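Local coordinates for hypothetical protein Atu3615 (Agrobacterium tumefaciens str. C58, PDB 1ZNP) that is of unknown function but belongs to the DUF985 family of the cupin superfamily, at residues 53-59 with 105-111; 71-75 with 87-91. All coordinates share one frame; numbering follows the deposited sequence.

Contact 1 of 2, residues 53-59 with 105-111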
ATOM      1  N   SER A  53      11.983  -2.311  12.375  1.00 35.16           N
ATOM      2  CA  SER A  53      12.779  -1.324  11.653  1.00 33.16           C
ATOM      3  C   SER A  53      12.200   0.052  11.971  1.00 32.09           C
ATOM      4  O   SER A  53      11.083   0.356  11.579  1.00 33.60           O
ATOM      5  CB  SER A  53      12.701  -1.589  10.152  1.00 34.37           C
ATOM      6  OG  SER A  53      13.430  -0.624   9.416  1.00 33.85           O
ATOM      7  N   HIS A  54      12.960   0.876  12.686  1.00 29.71           N
ATOM      8  CA  HIS A  54      12.493   2.202  13.076  1.00 28.28           C
ATOM      9  C   HIS A  54      12.387   3.181  11.913  1.00 25.70           C
ATOM     10  O   HIS A  54      12.975   2.960  10.857  1.00 24.67           O
ATOM     11  CB  HIS A  54      13.405   2.771  14.166  1.00 30.25           C
ATOM     12  CG  HIS A  54      13.335   2.022  15.461  1.00 33.88           C
ATOM     13  ND1 HIS A  54      13.611   0.674  15.558  1.00 34.83           N
ATOM     14  CD2 HIS A  54      12.996   2.425  16.710  1.00 34.60           C
ATOM     15  CE1 HIS A  54      13.441   0.280  16.808  1.00 34.64           C
ATOM     16  NE2 HIS A  54      13.070   1.324  17.528  1.00 34.72           N
ATOM     17  N   TRP A  55      11.622   4.254  12.119  1.00 24.33           N
ATOM     18  CA  TRP A  55      11.410   5.290  11.110  1.00 23.70           C
ATOM     19  C   TRP A  55      12.711   5.942  10.656  1.00 23.61           C
ATOM     20  O   TRP A  55      13.505   6.408  11.477  1.00 24.78           O
ATOM     21  CB  TRP A  55      10.485   6.393  11.633  1.00 20.86           C
ATOM     22  CG  TRP A  55       9.029   6.038  11.735  1.00 22.39           C
ATOM     23  CD1 TRP A  55       8.318   5.856  12.881  1.00 23.03           C
ATOM     24  CD2 TRP A  55       8.086   5.902  10.653  1.00 23.06           C
ATOM     25  NE1 TRP A  55       6.990   5.628  12.591  1.00 25.52           N
ATOM     26  CE2 TRP A  55       6.818   5.647  11.233  1.00 21.91           C
ATOM     27  CE3 TRP A  55       8.186   5.974   9.255  1.00 22.96           C
ATOM     28  CZ2 TRP A  55       5.663   5.465  10.469  1.00 20.80           C
ATOM     29  CZ3 TRP A  55       7.028   5.793   8.487  1.00 21.72           C
ATOM     30  CH2 TRP A  55       5.783   5.540   9.103  1.00 21.69           C
ATOM     31  N   HIS A  56      12.911   5.992   9.344  1.00 21.79           N
ATOM     32  CA  HIS A  56      14.112   6.583   8.771  1.00 22.55           C
ATOM     33  C   HIS A  56      13.853   6.863   7.302  1.00 22.14           C
ATOM     34  O   HIS A  56      12.812   6.476   6.759  1.00 19.95           O
ATOM     35  CB  HIS A  56      15.279   5.604   8.868  1.00 21.89           C
ATOM     36  CG  HIS A  56      15.059   4.345   8.089  1.00 24.10           C
ATOM     37  ND1 HIS A  56      14.171   3.369   8.487  1.00 23.58           N
ATOM     38  CD2 HIS A  56      15.560   3.936   6.897  1.00 24.28           C
ATOM     39  CE1 HIS A  56      14.133   2.414   7.576  1.00 24.01           C
ATOM     40  NE2 HIS A  56      14.965   2.734   6.600  1.00 24.93           N
ATOM     41  N   ARG A  57      14.808   7.524   6.659  1.00 21.48           N
ATOM     42  CA  ARG A  57      14.681   7.811   5.244  1.00 21.73           C
ATOM     43  C   ARG A  57      16.046   7.932   4.569  1.00 21.57           C
ATOM     44  O   ARG A  57      17.049   8.269   5.209  1.00 19.73           O
ATOM     45  CB  ARG A  57      13.859   9.093   5.016  1.00 23.09           C
ATOM     46  CG  ARG A  57      14.541  10.368   5.447  1.00 27.19           C
ATOM     47  CD  ARG A  57      13.581  11.556   5.475  1.00 29.23           C
ATOM     48  NE  ARG A  57      14.103  12.601   6.358  1.00 35.25           N
ATOM     49  CZ  ARG A  57      15.095  13.439   6.054  1.00 34.15           C
ATOM     50  NH1 ARG A  57      15.694  13.398   4.873  1.00 35.97           N
ATOM     51  NH2 ARG A  57      15.517  14.303   6.957  1.00 35.43           N
ATOM     52  N   VAL A  58      16.063   7.605   3.276  1.00 19.73           N
ATOM     53  CA  VAL A  58      17.247   7.701   2.450  1.00 20.16           C
ATOM     54  C   VAL A  58      16.937   8.968   1.662  1.00 23.04           C
ATOM     55  O   VAL A  58      16.058   8.977   0.799  1.00 24.09           O
ATOM     56  CB  VAL A  58      17.368   6.479   1.531  1.00 19.69           C
ATOM     57  CG1 VAL A  58      18.638   6.560   0.725  1.00 15.42           C
ATOM     58  CG2 VAL A  58      17.344   5.198   2.370  1.00 18.64           C
ATOM     59  N   THR A  59      17.657  10.040   1.985  1.00 23.83           N
ATOM     60  CA  THR A  59      17.425  11.354   1.396  1.00 25.15           C
ATOM     61  C   THR A  59      17.497  11.554  -0.102  1.00 26.17           C
ATOM     62  O   THR A  59      16.704  12.310  -0.656  1.00 29.08           O
ATOM     63  CB  THR A  59      18.362  12.427   2.019  1.00 25.74           C
ATOM     64  OG1 THR A  59      19.719  12.161   1.640  1.00 26.85           O
ATOM     65  CG2 THR A  59      18.250  12.429   3.540  1.00 22.77           C
ATOM     66  N   ALA A 105      12.280   8.249  -3.037  1.00 19.70           N
ATOM     67  CA  ALA A 105      13.365   8.973  -2.384  1.00 19.72           C
ATOM     68  C   ALA A 105      12.918   9.998  -1.344  1.00 21.06           C
ATOM     69  O   ALA A 105      11.913  10.685  -1.511  1.00 20.66           O
ATOM     70  CB  ALA A 105      14.241   9.645  -3.431  1.00 18.41           C
ATOM     71  N   ASN A 106      13.697  10.079  -0.271  1.00 21.46           N
ATOM     72  CA  ASN A 106      13.452  10.983   0.840  1.00 23.47           C
ATOM     73  C   ASN A 106      12.110  10.769   1.525  1.00 24.11           C
ATOM     74  O   ASN A 106      11.626  11.652   2.225  1.00 24.88           O
ATOM     75  CB  ASN A 106      13.549  12.438   0.390  1.00 23.12           C
ATOM     76  CG  ASN A 106      13.719  13.393   1.559  1.00 23.81           C
ATOM     77  OD1 ASN A 106      13.292  14.543   1.503  1.00 25.82           O
ATOM     78  ND2 ASN A 106      14.353  12.919   2.622  1.00 24.34           N
ATOM     79  N   CYS A 107      11.507   9.600   1.331  1.00 24.40           N
ATOM     80  CA  CYS A 107      10.232   9.302   1.975  1.00 22.90           C
ATOM     81  C   CYS A 107      10.465   8.522   3.265  1.00 23.08           C
ATOM     82  O   CYS A 107      11.240   7.570   3.287  1.00 22.76           O
ATOM     83  CB  CYS A 107       9.358   8.473   1.039  1.00 24.64           C
ATOM     84  SG  CYS A 107       7.894   7.783   1.838  1.00 27.54           S
ATOM     85  N   TRP A 108       9.797   8.918   4.341  1.00 23.84           N
ATOM     86  CA  TRP A 108       9.949   8.219   5.608  1.00 23.24           C
ATOM     87  C   TRP A 108       9.492   6.764   5.482  1.00 21.80           C
ATOM     88  O   TRP A 108       8.506   6.472   4.793  1.00 19.01           O
ATOM     89  CB  TRP A 108       9.140   8.915   6.710  1.00 25.70           C
ATOM     90  CG  TRP A 108       9.728  10.216   7.193  1.00 28.14           C
ATOM     91  CD1 TRP A 108       9.288  11.475   6.902  1.00 29.02           C
ATOM     92  CD2 TRP A 108      10.871  10.376   8.036  1.00 29.27           C
ATOM     93  NE1 TRP A 108      10.085  12.409   7.514  1.00 29.89           N
ATOM     94  CE2 TRP A 108      11.065  11.761   8.215  1.00 30.71           C
ATOM     95  CE3 TRP A 108      11.751   9.482   8.659  1.00 31.79           C
ATOM     96  CZ2 TRP A 108      12.106  12.278   8.995  1.00 32.51           C
ATOM     97  CZ3 TRP A 108      12.787   9.993   9.436  1.00 33.77           C
ATOM     98  CH2 TRP A 108      12.954  11.382   9.596  1.00 34.75           C
ATOM     99  N   GLN A 109      10.196   5.859   6.159  1.00 21.14           N
ATOM    100  CA  GLN A 109       9.858   4.445   6.109  1.00 22.14           C
ATOM    101  C   GLN A 109      10.180   3.666   7.380  1.00 21.99           C
ATOM    102  O   GLN A 109      11.169   3.933   8.054  1.00 23.54           O
ATOM    103  CB  GLN A 109      10.569   3.786   4.927  1.00 22.90           C
ATOM    104  CG  GLN A 109      12.078   3.848   5.003  1.00 27.41           C
ATOM    105  CD  GLN A 109      12.749   3.089   3.875  1.00 30.11           C
ATOM    106  OE1 GLN A 109      12.495   1.897   3.676  1.00 31.87           O
ATOM    107  NE2 GLN A 109      13.615   3.772   3.133  1.00 31.01           N
ATOM    108  N   SER A 110       9.319   2.702   7.705  1.00 21.53           N
ATOM    109  CA  SER A 110       9.507   1.850   8.878  1.00 19.84           C
ATOM    110  C   SER A 110       8.823   0.529   8.573  1.00 19.92           C
ATOM    111  O   SER A 110       7.930   0.472   7.734  1.00 20.05           O
ATOM    112  CB  SER A 110       8.893   2.480  10.132  1.00 19.86           C
ATOM    113  OG  SER A 110       7.506   2.681   9.984  1.00 19.63           O
ATOM    114  N   ALA A 111       9.248  -0.535   9.240  1.00 16.91           N
ATOM    115  CA  ALA A 111       8.661  -1.829   8.984  1.00 18.50           C
ATOM    116  C   ALA A 111       8.749  -2.758  10.185  1.00 19.92           C
ATOM    117  O   ALA A 111       9.450  -2.487  11.152  1.00 22.44           O
ATOM    118  CB  ALA A 111       9.346  -2.464   7.779  1.00 14.36           C
TER
HETATM  119  O   HOH W   1      13.712   6.552   2.331  1.00 19.96           O

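Contact 2 of 2, residues 71-75 with 87-91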
ATOM      1  N   ALA A  71       7.767 -14.732   7.282  1.00 18.89           N
ATOM      2  CA  ALA A  71       6.437 -14.146   7.308  1.00 21.74           C
ATOM      3  C   ALA A  71       6.412 -12.839   6.531  1.00 22.30           C
ATOM      4  O   ALA A  71       7.458 -12.247   6.265  1.00 23.16           O
ATOM      5  CB  ALA A  71       6.011 -13.889   8.773  1.00 20.02           C
ATOM      6  N   PRO A  72       5.218 -12.376   6.138  1.00 22.46           N
ATOM      7  CA  PRO A  72       5.205 -11.111   5.400  1.00 22.13           C
ATOM      8  C   PRO A  72       5.600  -9.968   6.317  1.00 20.24           C
ATOM      9  O   PRO A  72       5.779 -10.158   7.520  1.00 22.98           O
ATOM     10  CB  PRO A  72       3.761 -10.999   4.912  1.00 21.58           C
ATOM     11  CG  PRO A  72       2.984 -11.812   5.924  1.00 24.16           C
ATOM     12  CD  PRO A  72       3.884 -13.004   6.138  1.00 21.90           C
ATOM     13  N   ILE A  73       5.732  -8.781   5.749  1.00 18.73           N
ATOM     14  CA  ILE A  73       6.108  -7.612   6.517  1.00 17.67           C
ATOM     15  C   ILE A  73       5.117  -6.480   6.305  1.00 18.65           C
ATOM     16  O   ILE A  73       4.437  -6.409   5.285  1.00 16.60           O
ATOM     17  CB  ILE A  73       7.536  -7.117   6.109  1.00 18.51           C
ATOM     18  CG1 ILE A  73       8.576  -7.645   7.100  1.00 17.44           C
ATOM     19  CG2 ILE A  73       7.578  -5.586   6.009  1.00 17.79           C
ATOM     20  CD1 ILE A  73       9.997  -7.222   6.781  1.00 16.12           C
ATOM     21  N   ALA A  74       5.025  -5.605   7.299  1.00 19.24           N
ATOM     22  CA  ALA A  74       4.172  -4.442   7.180  1.00 18.84           C
ATOM     23  C   ALA A  74       5.163  -3.298   6.950  1.00 20.46           C
ATOM     24  O   ALA A  74       5.982  -2.981   7.820  1.00 18.32           O
ATOM     25  CB  ALA A  74       3.399  -4.230   8.437  1.00 17.78           C
ATOM     26  N   LEU A  75       5.107  -2.720   5.753  1.00 19.98           N
ATOM     27  CA  LEU A  75       5.983  -1.620   5.367  1.00 19.11           C
ATOM     28  C   LEU A  75       5.156  -0.340   5.367  1.00 19.71           C
ATOM     29  O   LEU A  75       4.121  -0.260   4.706  1.00 20.40           O
ATOM     30  CB  LEU A  75       6.567  -1.882   3.979  1.00 17.34           C
ATOM     31  CG  LEU A  75       7.695  -0.961   3.523  1.00 19.19           C
ATOM     32  CD1 LEU A  75       8.880  -1.086   4.440  1.00 20.35           C
ATOM     33  CD2 LEU A  75       8.109  -1.340   2.124  1.00 22.30           C
ATOM     34  N   PHE A  87       1.881  -1.103   3.201  1.00 24.03           N
ATOM     35  CA  PHE A  87       1.818  -2.197   2.251  1.00 24.00           C
ATOM     36  C   PHE A  87       2.268  -3.482   2.915  1.00 23.18           C
ATOM     37  O   PHE A  87       3.195  -3.484   3.716  1.00 25.15           O
ATOM     38  CB  PHE A  87       2.717  -1.892   1.047  1.00 24.95           C
ATOM     39  CG  PHE A  87       2.429  -0.568   0.407  1.00 28.16           C
ATOM     40  CD1 PHE A  87       1.242  -0.363  -0.300  1.00 28.87           C
ATOM     41  CD2 PHE A  87       3.323   0.492   0.540  1.00 27.51           C
ATOM     42  CE1 PHE A  87       0.949   0.883  -0.866  1.00 27.41           C
ATOM     43  CE2 PHE A  87       3.039   1.738  -0.022  1.00 26.94           C
ATOM     44  CZ  PHE A  87       1.852   1.933  -0.726  1.00 27.09           C
ATOM     45  N   THR A  88       1.588  -4.572   2.603  1.00 21.37           N
ATOM     46  CA  THR A  88       1.972  -5.853   3.148  1.00 19.95           C
ATOM     47  C   THR A  88       2.935  -6.447   2.126  1.00 19.65           C
ATOM     48  O   THR A  88       2.557  -6.779   1.005  1.00 18.60           O
ATOM     49  CB  THR A  88       0.752  -6.773   3.356  1.00 19.22           C
ATOM     50  OG1 THR A  88      -0.116  -6.183   4.334  1.00 24.27           O
ATOM     51  CG2 THR A  88       1.187  -8.128   3.885  1.00 19.44           C
ATOM     52  N   LEU A  89       4.197  -6.526   2.520  1.00 19.37           N
ATOM     53  CA  LEU A  89       5.250  -7.059   1.674  1.00 20.26           C
ATOM     54  C   LEU A  89       5.319  -8.553   1.908  1.00 20.00           C
ATOM     55  O   LEU A  89       5.600  -8.988   3.016  1.00 19.23           O
ATOM     56  CB  LEU A  89       6.585  -6.429   2.060  1.00 21.82           C
ATOM     57  CG  LEU A  89       7.815  -6.944   1.315  1.00 24.19           C
ATOM     58  CD1 LEU A  89       7.749  -6.516  -0.140  1.00 22.15           C
ATOM     59  CD2 LEU A  89       9.067  -6.407   1.989  1.00 22.51           C
ATOM     60  N   GLY A  90       5.060  -9.333   0.863  1.00 20.17           N
ATOM     61  CA  GLY A  90       5.086 -10.775   0.998  1.00 17.95           C
ATOM     62  C   GLY A  90       4.783 -11.469  -0.309  1.00 17.62           C
ATOM     63  O   GLY A  90       4.578 -10.811  -1.325  1.00 17.55           O
ATOM     64  N   PRO A  91       4.733 -12.806  -0.312  1.00 17.50           N
ATOM     65  CA  PRO A  91       4.452 -13.561  -1.528  1.00 17.44           C
ATOM     66  C   PRO A  91       2.986 -13.899  -1.820  1.00 17.91           C
ATOM     67  O   PRO A  91       2.674 -14.324  -2.925  1.00 17.64           O
ATOM     68  CB  PRO A  91       5.290 -14.815  -1.329  1.00 18.19           C
ATOM     69  CG  PRO A  91       5.088 -15.084   0.132  1.00 16.26           C
ATOM     70  CD  PRO A  91       5.219 -13.700   0.760  1.00 18.64           C
TER

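Contact 1 of 2, residues 53-59 with 105-111
Trp-55 lies flat over Ser-110: the hydroxyl OG sits above the middle of the indole, 3.3 Å from CE2, and CB adds a CH-pi contact to the same six-membered ring. Trp-108 is used in a similar way by Arg-57, whose CD stands 3.8 Å from the centroid of its six-membered ring, almost on the normal. Arg-57 CG is set between the backbone N and the carbonyl carbon (chi1 69°), and from there the extended chain crosses the indole face and carries NE to 3.3 Å from CZ2, with the guanidinium turned nearly upright to the indole, at 84°. Between these two pairs the CB of Trp-108 touches Trp-55, and Trp-140 meets both indoles. The backbones beneath run antiparallel, and a beta bulge shifts the register by one residue between the hydrogen-bonded pairs Ser-53/Ala-111 and His-56/Gln-109, where the chain turns a corner at Trp-55 in this cupin-family domain. Past the corner, Gln-109 lays CG over one face of the His-56 imidazole, 3.7 Å from its centroid. That ring is fixed by ND1, which gives a straight in-plane bond of 2.7 Å to His-54 O. The Gln-109 amide is held by Trp-65 through OE1 and by Glu-63 through NE2. A water bonded to NE2 also accepts from Val-58 N and donates to Cys-107 O, joining the two segments beside the bond from Asn-106 N to Val-58 O.

Contact 2 of 2, residues 71-75 with 87-91
The carbonyl O of Leu-89 takes the shortest bond of the contact, 2.7 Å from Ile-73 N. Pro-72 leans on the same oxygen, its CA 3.2 Å away and its CB scarcely farther. Leu-89 N returns a bond to Ile-73 O, which closes the first hydrogen-bonded pair of an antiparallel beta hairpin. Two residues on, Leu-75 N reaches Phe-87 O in a bond of 2.9 Å, and Phe-87 N answers to Leu-75 O. Ala-74 and Thr-88 form the non-hydrogen-bonded pair between them, where Thr-88 CA makes a CA-H...O contact of 3.3 Å with Ile-73 O. Ile-73 and Leu-89 run side by side from one face of the sheet, CG2 of the isoleucine 4.2 Å from CB of the leucine. On the other face OG1 of Thr-88 lies beside the backbone N (chi1 -64°), which leaves the methyl CG2 anti to that N and 4.0 Å from Pro-72 CB. Gly-90 CA lies 4.1 Å from Pro-72 CB. Phe-87 meets Phe-87 of the second subunit, and Ala-74 and Thr-88 pack on Gly-96 and Glu-95 of that subunit, so the hairpin contributes to the dimer interface. Within the chain, Ile-73 packs on Thr-118 and Val-120 of strand 117-124, Leu-75 on Trp-65, and Leu-89 on Trp-65, Tyr-67 and Val-120; Leu-75 and Leu-89 also touch Val-101 of strand 97-103, which borders 85-89, while strand 108-113 borders 73-78.

After helix 7-14 and strands 17-18, 24-30 and 41-48 the chain passes through 53-59, makes strand 63-68 and then enters 71-75, the first arm of contact 2. That contact closes a short hairpin loop when 87-91 comes back beside it. The chain next forms strand 97-103 and reaches 105-111, which closes the much longer loop of contact 1, so the hairpin lies wholly within that loop and the two do not cross. Where strands 73-78 and 108-113 adjoin, Ala-111 CB packs 3.6 Å from Leu-75 CD1. Contact 1 sets 53-59 against strand 108-113, outermost in the large sheet within this chain, and 56-58 pairs in turn with 133-135; contact 2 extends toward strand 97-103 and the second subunit.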